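YopX protein domain-containing protein (Enterococcus faecalis, PDB 2OX7) is of unknown function but belongs to the YopX family and forms a two-fold symmetric pair in the crystal. Local coordinates at the interface of chains A and B. Residues are numbered along the deposited sequence; one frame, centred on the assembly and turned at random. Chains: chain A/B, Hypothetical protein.

The interface of chains A and B. Residues chain A 4-6; chain B 25, 29.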
loop_
_atom_site.group_PDB
_atom_site.type_symbol
_atom_site.label_atom_id
_atom_site.label_comp_id
_atom_site.label_asym_id
_atom_site.label_seq_id
_atom_site.Cartn_x
_atom_site.Cartn_y
_atom_site.Cartn_z
ATOM N N ILE A 4 11.763 -12.303 -11.057
ATOM C CA ILE A 4 13.051 -12.853 -11.479
ATOM C C ILE A 4 14.133 -11.939 -10.923
ATOM O O ILE A 4 14.117 -10.749 -11.228
ATOM C CB ILE A 4 13.218 -12.900 -13.009
ATOM C CG1 ILE A 4 12.095 -13.727 -13.664
ATOM C CG2 ILE A 4 14.621 -13.466 -13.344
ATOM C CD1 ILE A 4 11.944 -13.495 -15.180
ATOM N N PRO A 5 15.054 -12.467 -10.096
ATOM C CA PRO A 5 16.121 -11.574 -9.572
ATOM C C PRO A 5 17.115 -11.147 -10.648
ATOM O O PRO A 5 17.797 -11.974 -11.275
ATOM C CB PRO A 5 16.835 -12.399 -8.508
ATOM C CG PRO A 5 16.363 -13.810 -8.680
ATOM C CD PRO A 5 15.170 -13.857 -9.600
ATOM N N LYS A 6 17.205 -9.844 -10.828
ATOM C CA LYS A 6 18.076 -9.274 -11.797
ATOM C C LYS A 6 18.720 -8.088 -11.111
ATOM O O LYS A 6 18.019 -7.290 -10.454
ATOM C CB LYS A 6 17.292 -8.866 -13.043
ATOM C CG LYS A 6 18.134 -8.245 -14.105
ATOM C CD LYS A 6 17.306 -8.084 -15.372
ATOM C CE LYS A 6 18.211 -8.002 -16.578
ATOM N NZ LYS A 6 18.579 -9.402 -17.000
ATOM N N PHE B 25 21.670 -16.728 -13.451
ATOM C CA PHE B 25 20.700 -16.694 -14.548
ATOM C C PHE B 25 21.451 -16.439 -15.856
ATOM O O PHE B 25 22.396 -15.662 -15.858
ATOM C CB PHE B 25 19.686 -15.577 -14.297
ATOM C CG PHE B 25 18.679 -15.929 -13.259
ATOM C CD1 PHE B 25 17.467 -16.473 -13.629
ATOM C CD2 PHE B 25 18.959 -15.770 -11.907
ATOM C CE1 PHE B 25 16.533 -16.852 -12.679
ATOM C CE2 PHE B 25 18.014 -16.143 -10.959
ATOM C CZ PHE B 25 16.815 -16.687 -11.357
ATOM N N ASN B 29 17.538 -15.045 -19.093
ATOM C CA ASN B 29 16.926 -14.787 -17.794
ATOM C C ASN B 29 16.311 -16.048 -17.201
ATOM O O ASN B 29 15.378 -15.991 -16.402
ATOM C CB ASN B 29 15.906 -13.628 -17.869
ATOM C CG ASN B 29 15.968 -12.714 -16.652
ATOM O OD1 ASN B 29 14.926 -12.251 -16.142
ATOM N ND2 ASN B 29 17.190 -12.439 -16.175
#
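The side chain of A:Ile4 reaches B:Phe25 and B:Asn29 with CG2 trans to the backbone N and CG1 trans to the carbonyl carbon (chi1 -58°). B:Phe25 swings its ring beside its own backbone N (chi1 -76°), and its second torsion (chi2 -94°) turns one face towards chain A. A:Ile4 and A:Pro5 both approach from that side of the ring. The methyl CG2 of A:Ile4 sits above the ring rim, 3.9 Å from CE1 of B:Phe25. The pyrrolidine ring of A:Pro5 stands beyond the CE2-CZ edge and meets that edge with CG and CD. Its CG is 3.7 Å from CE2 of B:Phe25. Its CD stands 3.7 Å from CZ of B:Phe25. The two side chains cross at about a right angle. The carbonyl O of A:Pro5 is on the same side of the ring, 4.0 Å from CD2 of B:Phe25.

B:Asn29 meets A:Ile4 from the opposite direction. Its backbone has a positive phi, in the left-handed region. The amide carbon CG is 3.7 Å from CG2 of A:Ile4, and the oxygen points at the aliphatic branches. A very close approach of that oxygen to CG2 is doubtful. The modelled amide nitrogen faces A:Lys6, whose chain bends at its end and brings the amino nitrogen NZ near it. This is a proximity and not a bond.

The patch joins the segment before strand 7-11 of one chain to strand 21-25 and the following loop of the other. Its twin recurs with the chains exchanged. The pairing may be biological, but the structure alone does not show this. At the amide end, NZ of A:Lys6 lies 3.4 Å from ND2 of B:Asn29.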